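Local coordinates for protein C-domain type II peptide synthetase (Streptomyces globisporus, PDB 4ZNM) that is a condensation-domain protein of the peptide synthetase type, belonging to the CoA-dependent acyltransferase clan of families, at residues A[238-243]-A[403-408]; A[232-237]-A[430-435]. All blocks are in the same frame, centred on the assembly; numbering follows the deposited sequence.

Interaction 1 of 2, residues A[238-243]-A[403-408]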
ATOM      1  N   LEU A 238      23.380   7.525  -6.757  1.00 33.39           N
ATOM      2  CA  LEU A 238      22.987   8.373  -5.634  1.00 34.99           C
ATOM      3  C   LEU A 238      22.395   7.513  -4.527  1.00 30.61           C
ATOM      4  O   LEU A 238      21.843   6.450  -4.792  1.00 28.12           O
ATOM      5  CB  LEU A 238      21.975   9.448  -6.062  1.00 33.27           C
ATOM      6  CG  LEU A 238      22.438  10.471  -7.108  1.00 44.62           C
ATOM      7  CD1 LEU A 238      21.516  11.674  -7.120  1.00 44.65           C
ATOM      8  CD2 LEU A 238      23.869  10.910  -6.891  1.00 57.30           C
ATOM      9  N   PRO A 239      22.498   7.984  -3.278  1.00 32.93           N
ATOM     10  CA  PRO A 239      21.905   7.265  -2.141  1.00 32.20           C
ATOM     11  C   PRO A 239      20.396   7.073  -2.271  1.00 29.53           C
ATOM     12  O   PRO A 239      19.675   7.970  -2.690  1.00 27.44           O
ATOM     13  CB  PRO A 239      22.241   8.169  -0.949  1.00 36.78           C
ATOM     14  CG  PRO A 239      22.506   9.518  -1.535  1.00 36.88           C
ATOM     15  CD  PRO A 239      23.150   9.234  -2.855  1.00 34.96           C
ATOM     16  N   LYS A 240      19.937   5.888  -1.895  1.00 24.39           N
ATOM     17  CA  LYS A 240      18.535   5.543  -1.912  1.00 22.46           C
ATOM     18  C   LYS A 240      17.694   6.433  -0.991  1.00 27.78           C
ATOM     19  O   LYS A 240      18.002   6.620   0.188  1.00 26.24           O
ATOM     20  CB  LYS A 240      18.376   4.093  -1.490  1.00 25.82           C
ATOM     21  CG  LYS A 240      16.949   3.547  -1.537  1.00 28.04           C
ATOM     22  CD  LYS A 240      16.424   3.469  -2.974  1.00 26.14           C
ATOM     23  CE  LYS A 240      14.924   3.085  -3.003  1.00 26.78           C
ATOM     24  NZ  LYS A 240      14.696   1.711  -2.499  1.00 29.55           N
ATOM     25  N   GLY A 241      16.577   6.900  -1.513  1.00 23.65           N
ATOM     26  CA  GLY A 241      15.569   7.552  -0.712  1.00 24.08           C
ATOM     27  C   GLY A 241      14.255   7.547  -1.461  1.00 26.13           C
ATOM     28  O   GLY A 241      14.243   7.435  -2.685  1.00 24.41           O
ATOM     29  N   THR A 242      13.155   7.637  -0.728  1.00 19.94           N
ATOM     30  CA  THR A 242      11.849   7.734  -1.346  1.00 20.84           C
ATOM     31  C   THR A 242      11.103   8.938  -0.779  1.00 19.69           C
ATOM     32  O   THR A 242      10.997   9.099   0.434  1.00 20.27           O
ATOM     33  CB  THR A 242      11.044   6.465  -1.118  1.00 21.26           C
ATOM     34  OG1 THR A 242      11.780   5.333  -1.620  1.00 19.31           O
ATOM     35  CG2 THR A 242       9.713   6.534  -1.786  1.00 21.26           C
ATOM     36  N   ALA A 243      10.584   9.761  -1.682  1.00 22.93           N
ATOM     37  CA  ALA A 243       9.775  10.907  -1.316  1.00 23.39           C
ATOM     38  C   ALA A 243       8.352  10.625  -1.741  1.00 19.88           C
ATOM     39  O   ALA A 243       8.105   9.780  -2.597  1.00 19.84           O
ATOM     40  CB  ALA A 243      10.284  12.162  -1.962  1.00 23.83           C
ATOM     41  N   GLY A 403      10.719   9.097   3.221  1.00 25.40           N
ATOM     42  CA  GLY A 403       9.737   8.315   3.945  1.00 21.21           C
ATOM     43  C   GLY A 403       9.791   6.849   3.656  1.00 24.15           C
ATOM     44  O   GLY A 403      10.864   6.307   3.331  1.00 24.26           O
ATOM     45  N   SER A 404       8.628   6.203   3.736  1.00 22.90           N
ATOM     46  CA  SER A 404       8.556   4.761   3.494  1.00 18.96           C
ATOM     47  C   SER A 404       9.164   4.409   2.135  1.00 21.16           C
ATOM     48  O   SER A 404       8.954   5.091   1.132  1.00 20.78           O
ATOM     49  CB  SER A 404       7.127   4.248   3.559  1.00 25.04           C
ATOM     50  OG  SER A 404       6.499   4.544   4.810  1.00 27.49           O
ATOM     51  N   ASP A 405       9.947   3.353   2.129  1.00 20.95           N
ATOM     52  CA  ASP A 405      10.752   2.990   0.965  1.00 19.38           C
ATOM     53  C   ASP A 405       9.912   2.363  -0.163  1.00 20.42           C
ATOM     54  O   ASP A 405       9.033   1.533   0.074  1.00 22.42           O
ATOM     55  CB  ASP A 405      11.863   2.040   1.451  1.00 21.38           C
ATOM     56  CG  ASP A 405      12.758   1.528   0.335  1.00 31.91           C
ATOM     57  OD1 ASP A 405      13.823   2.156   0.095  1.00 26.40           O
ATOM     58  OD2 ASP A 405      12.414   0.481  -0.266  1.00 29.07           O
ATOM     59  N   ILE A 406      10.173   2.782  -1.388  1.00 20.03           N
ATOM     60  CA  ILE A 406       9.758   2.062  -2.587  1.00 18.63           C
ATOM     61  C   ILE A 406      10.998   1.360  -3.150  1.00 21.61           C
ATOM     62  O   ILE A 406      11.939   2.038  -3.553  1.00 24.26           O
ATOM     63  CB  ILE A 406       9.143   2.992  -3.643  1.00 22.45           C
ATOM     64  CG1 ILE A 406       7.841   3.579  -3.145  1.00 22.37           C
ATOM     65  CG2 ILE A 406       8.859   2.205  -4.977  1.00 22.64           C
ATOM     66  CD1 ILE A 406       7.303   4.676  -4.067  1.00 25.31           C
ATOM     67  N   PRO A 407      11.008   0.009  -3.161  1.00 20.49           N
ATOM     68  CA  PRO A 407      12.233  -0.726  -3.490  1.00 24.38           C
ATOM     69  C   PRO A 407      12.886  -0.254  -4.788  1.00 27.94           C
ATOM     70  O   PRO A 407      14.115  -0.030  -4.810  1.00 28.19           O
ATOM     71  CB  PRO A 407      11.748  -2.188  -3.607  1.00 26.46           C
ATOM     72  CG  PRO A 407      10.613  -2.244  -2.627  1.00 26.97           C
ATOM     73  CD  PRO A 407       9.929  -0.906  -2.749  1.00 24.30           C
ATOM     74  N   ASP A 408      12.099  -0.083  -5.847  1.00 25.63           N
ATOM     75  CA  ASP A 408      12.677   0.325  -7.143  1.00 24.21           C
ATOM     76  C   ASP A 408      11.586   0.677  -8.132  1.00 25.67           C
ATOM     77  O   ASP A 408      11.224  -0.116  -8.977  1.00 27.35           O
ATOM     78  CB  ASP A 408      13.582  -0.796  -7.697  1.00 25.59           C
ATOM     79  CG  ASP A 408      14.557  -0.319  -8.800  1.00 37.68           C
ATOM     80  OD1 ASP A 408      14.380   0.769  -9.378  1.00 32.17           O
ATOM     81  OD2 ASP A 408      15.504  -1.077  -9.117  1.00 37.49           O
TER
HETATM   82  O   HOH W   1      13.286   6.665   2.125  1.00 24.70           O
HETATM   83  O   HOH W   2      13.834   4.747   0.180  1.00 27.31           O

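Interaction 2 of 2, residues A[232-237]-A[430-435]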
ATOM      1  N   ILE A 232      17.557  10.959 -13.210  1.00 27.20           N
ATOM      2  CA  ILE A 232      18.899  10.615 -12.796  1.00 25.34           C
ATOM      3  C   ILE A 232      19.069   9.124 -13.062  1.00 26.84           C
ATOM      4  O   ILE A 232      18.227   8.300 -12.622  1.00 24.25           O
ATOM      5  CB  ILE A 232      19.150  10.955 -11.302  1.00 27.17           C
ATOM      6  CG1 ILE A 232      18.838  12.435 -11.008  1.00 28.13           C
ATOM      7  CG2 ILE A 232      20.590  10.641 -10.947  1.00 28.23           C
ATOM      8  CD1 ILE A 232      18.563  12.728  -9.527  1.00 31.02           C
ATOM      9  N   PRO A 233      20.145   8.755 -13.775  1.00 31.41           N
ATOM     10  CA  PRO A 233      20.315   7.333 -14.079  1.00 29.79           C
ATOM     11  C   PRO A 233      20.717   6.492 -12.893  1.00 31.33           C
ATOM     12  O   PRO A 233      21.329   6.944 -11.929  1.00 34.32           O
ATOM     13  CB  PRO A 233      21.426   7.321 -15.126  1.00 31.09           C
ATOM     14  CG  PRO A 233      22.208   8.547 -14.878  1.00 34.64           C
ATOM     15  CD  PRO A 233      21.180   9.577 -14.419  1.00 27.53           C
ATOM     16  N   ARG A 234      20.330   5.235 -12.994  1.00 28.71           N
ATOM     17  CA  ARG A 234      20.703   4.213 -12.058  1.00 30.48           C
ATOM     18  C   ARG A 234      22.209   4.254 -11.795  1.00 31.65           C
ATOM     19  O   ARG A 234      22.637   4.235 -10.647  1.00 32.17           O
ATOM     20  CB  ARG A 234      20.244   2.856 -12.634  1.00 35.02           C
ATOM     21  CG  ARG A 234      20.237   1.725 -11.637  1.00 34.79           C
ATOM     22  CD  ARG A 234      19.748   0.397 -12.317  1.00 33.49           C
ATOM     23  NE  ARG A 234      19.464  -0.585 -11.286  1.00 40.61           N
ATOM     24  CZ  ARG A 234      18.299  -0.682 -10.658  1.00 45.34           C
ATOM     25  NH1 ARG A 234      18.142  -1.591  -9.702  1.00 51.38           N
ATOM     26  NH2 ARG A 234      17.289   0.121 -10.987  1.00 51.54           N
ATOM     27  N   SER A 235      23.004   4.352 -12.861  1.00 35.76           N
ATOM     28  CA  SER A 235      24.475   4.339 -12.746  1.00 33.42           C
ATOM     29  C   SER A 235      25.076   5.548 -11.995  1.00 34.10           C
ATOM     30  O   SER A 235      26.228   5.510 -11.601  1.00 31.55           O
ATOM     31  CB  SER A 235      25.123   4.246 -14.146  1.00 34.82           C
ATOM     32  OG  SER A 235      24.702   5.321 -14.987  1.00 39.41           O
ATOM     33  N   ALA A 236      24.315   6.611 -11.765  1.00 29.31           N
ATOM     34  CA  ALA A 236      24.871   7.723 -11.003  1.00 35.67           C
ATOM     35  C   ALA A 236      25.087   7.284  -9.549  1.00 35.93           C
ATOM     36  O   ALA A 236      25.854   7.896  -8.818  1.00 39.16           O
ATOM     37  CB  ALA A 236      23.962   8.935 -11.069  1.00 36.60           C
ATOM     38  N   GLY A 237      24.405   6.224  -9.127  1.00 36.26           N
ATOM     39  CA  GLY A 237      24.635   5.695  -7.786  1.00 42.20           C
ATOM     40  C   GLY A 237      24.354   6.625  -6.610  1.00 37.16           C
ATOM     41  O   GLY A 237      25.006   6.523  -5.563  1.00 39.80           O
ATOM     42  N   THR A 430      14.195   9.402  -4.803  1.00 24.03           N
ATOM     43  CA  THR A 430      14.844  10.697  -4.989  1.00 23.00           C
ATOM     44  C   THR A 430      16.228  10.563  -5.611  1.00 29.17           C
ATOM     45  O   THR A 430      16.788  11.540  -6.120  1.00 24.35           O
ATOM     46  CB  THR A 430      14.939  11.438  -3.641  1.00 26.47           C
ATOM     47  OG1 THR A 430      15.466  10.559  -2.648  1.00 27.17           O
ATOM     48  CG2 THR A 430      13.580  11.856  -3.190  1.00 27.12           C
ATOM     49  N   ASN A 431      16.772   9.351  -5.614  1.00 25.29           N
ATOM     50  CA  ASN A 431      17.990   9.076  -6.381  1.00 29.39           C
ATOM     51  C   ASN A 431      17.720   8.917  -7.899  1.00 31.42           C
ATOM     52  O   ASN A 431      18.644   8.697  -8.673  1.00 27.59           O
ATOM     53  CB  ASN A 431      18.681   7.821  -5.854  1.00 22.56           C
ATOM     54  CG  ASN A 431      17.730   6.670  -5.683  1.00 27.04           C
ATOM     55  OD1 ASN A 431      16.721   6.800  -5.014  1.00 27.01           O
ATOM     56  ND2 ASN A 431      18.052   5.532  -6.273  1.00 29.41           N
ATOM     57  N   ARG A 432      16.469   9.055  -8.327  1.00 22.39           N
ATOM     58  CA  ARG A 432      16.123   8.848  -9.728  1.00 22.46           C
ATOM     59  C   ARG A 432      15.259   9.974 -10.262  1.00 22.44           C
ATOM     60  O   ARG A 432      15.334  10.298 -11.428  1.00 26.90           O
ATOM     61  CB  ARG A 432      15.381   7.515  -9.900  1.00 21.80           C
ATOM     62  CG  ARG A 432      16.211   6.263  -9.554  1.00 25.12           C
ATOM     63  CD  ARG A 432      17.480   6.075 -10.430  1.00 23.90           C
ATOM     64  NE  ARG A 432      17.203   5.829 -11.835  1.00 24.20           N
ATOM     65  CZ  ARG A 432      16.925   4.637 -12.345  1.00 22.95           C
ATOM     66  NH1 ARG A 432      16.863   3.574 -11.559  1.00 27.90           N
ATOM     67  NH2 ARG A 432      16.687   4.518 -13.651  1.00 30.85           N
ATOM     68  N   PHE A 433      14.416  10.560  -9.413  1.00 21.89           N
ATOM     69  CA  PHE A 433      13.533  11.629  -9.866  1.00 21.70           C
ATOM     70  C   PHE A 433      13.664  12.863  -9.029  1.00 24.83           C
ATOM     71  O   PHE A 433      13.734  12.783  -7.805  1.00 22.44           O
ATOM     72  CB  PHE A 433      12.062  11.180  -9.839  1.00 23.19           C
ATOM     73  CG  PHE A 433      11.668  10.316 -11.003  1.00 23.68           C
ATOM     74  CD1 PHE A 433      11.460  10.884 -12.258  1.00 22.36           C
ATOM     75  CD2 PHE A 433      11.497   8.947 -10.848  1.00 20.33           C
ATOM     76  CE1 PHE A 433      11.078  10.096 -13.345  1.00 26.99           C
ATOM     77  CE2 PHE A 433      11.118   8.144 -11.908  1.00 27.40           C
ATOM     78  CZ  PHE A 433      10.891   8.720 -13.167  1.00 21.72           C
ATOM     79  N   LYS A 434      13.630  14.007  -9.703  1.00 27.45           N
ATOM     80  CA  LYS A 434      13.441  15.297  -9.061  1.00 32.06           C
ATOM     81  C   LYS A 434      11.987  15.542  -8.678  1.00 30.37           C
ATOM     82  O   LYS A 434      11.058  15.072  -9.363  1.00 29.09           O
ATOM     83  CB  LYS A 434      13.907  16.403  -9.995  1.00 35.63           C
ATOM     84  CG  LYS A 434      15.404  16.425 -10.203  1.00 44.34           C
ATOM     85  CD  LYS A 434      15.736  17.109 -11.514  1.00 71.65           C
ATOM     86  CE  LYS A 434      17.055  17.859 -11.443  1.00 94.07           C
ATOM     87  NZ  LYS A 434      17.772  17.806 -12.744  1.00108.51           N
ATOM     88  N   ASP A 435      11.791  16.311  -7.607  1.00 28.82           N
ATOM     89  CA  ASP A 435      10.439  16.578  -7.076  1.00 29.17           C
ATOM     90  C   ASP A 435       9.525  17.280  -8.084  1.00 32.32           C
ATOM     91  O   ASP A 435       8.328  16.999  -8.155  1.00 29.47           O
ATOM     92  CB  ASP A 435      10.523  17.435  -5.814  1.00 30.07           C
ATOM     93  CG  ASP A 435      11.288  16.750  -4.693  1.00 35.55           C
ATOM     94  OD1 ASP A 435      11.195  15.510  -4.571  1.00 35.36           O
ATOM     95  OD2 ASP A 435      11.992  17.458  -3.934  1.00 41.25           O
TER
HETATM   96  O   HOH W   3      21.185   7.439  -9.094  1.00 27.60           O
HETATM   97  O   HOH W   4      16.070   1.085 -12.945  1.00 31.97           O

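Interaction 1 of 2, residues A[238-243]-A[403-408]
K240 and T242 make the five direct hydrogen bonds from segment 238-243 to the loop 403-408. The K240 side chain, bent at chi2 (67°) and chi4, crosses D405 at about a right angle and delivers its ammonium to three oxygens. NZ forms a salt bridge with D405 OD1 at 2.8 Å, on the syn side of the carboxylate, and hydrogen bonds to the carbonyls of I406 and P407, each NZ-to-O distance being 3.0 Å. In both carbonyl bonds the nitrogen stands above the C=O plane. NZ is thus gripped by oxygens of three consecutive residues. I406 O also takes a bond from N429, while S404 N and OG are bonded by E125 and H47. T242 uses both its hydroxyl and its carbonyl: OG1 accepts from I406 N at 3.0 Å in a nearly straight bond (176°), and backbone O from G403 N at 2.8 Å. Two waters join in, one bridging T242 N and G403 O, the other T242 OG1 and D405 OD1, donating to D405 OD1. Such satisfaction of loop polar groups, by a lysine just before a strand and by that strand's first residue, ties the edge strand 242-249 to the connection leading into strand 410-416 of the same mixed five-stranded sheet.

Interaction 2 of 2, residues A[232-237]-A[430-435]
Two connections of the five-stranded mixed sheet meet here, the loop between strands 227-229 and 242-249 and the loop from strand 422-429 into helix 435-454; I232 and R432 make the two direct hydrogen bonds. I232 N gives to R432 O at 2.9 Å, and R432 NE returns one to I232 O at 2.8 Å. In the second bond the donor lies in the carbonyl plane, and the oxygen sits at the guanidinium edge, though the N-H...O angle is only 137°. Bends at chi2 (-61°) and chi3 fold the arginine back so that its end reaches a segment from which its CB points away. K434 is the N-cap of helix 435-454, so R432 stands two residues before the cap. R234 N lies over one face of the R432 guanidinium, 3.3 Å above its plane. The two guanidiniums are turned 85° to each other, and NH2 of R234 comes within 3.5 Å of NH1 of R432; a water accepts from both, weakly from R234. R234 NH1 forms a salt bridge with D408, which probably offsets the closeness of the like charges. R432 NH2 is held by T230 OG1. I232 CB packs 3.5 Å from N431 O, and another water donates to P233 O and N431 O.

The two contacts show how successive pieces of one connection can be fastened to different partners. Their centres are 10 Å apart, on the same side of the chain's centre, interaction 1 buried and interaction 2 at the surface. Along the chain, 232-237 runs directly into 238-243, then 403-408 and 430-435 follow, so interaction 2 spans interaction 1. Both border the mixed five-stranded sheet, at the strands 242-249, 410-416 and 422-429. They are also joined directly: D408 OD2 makes a salt bridge with R234 NH1 at 2.8 Å, and the backbones of G241 and T430 probably hydrogen-bond. The linker between strands 227-229 and 242-249 is thus fastened near its start and near its end.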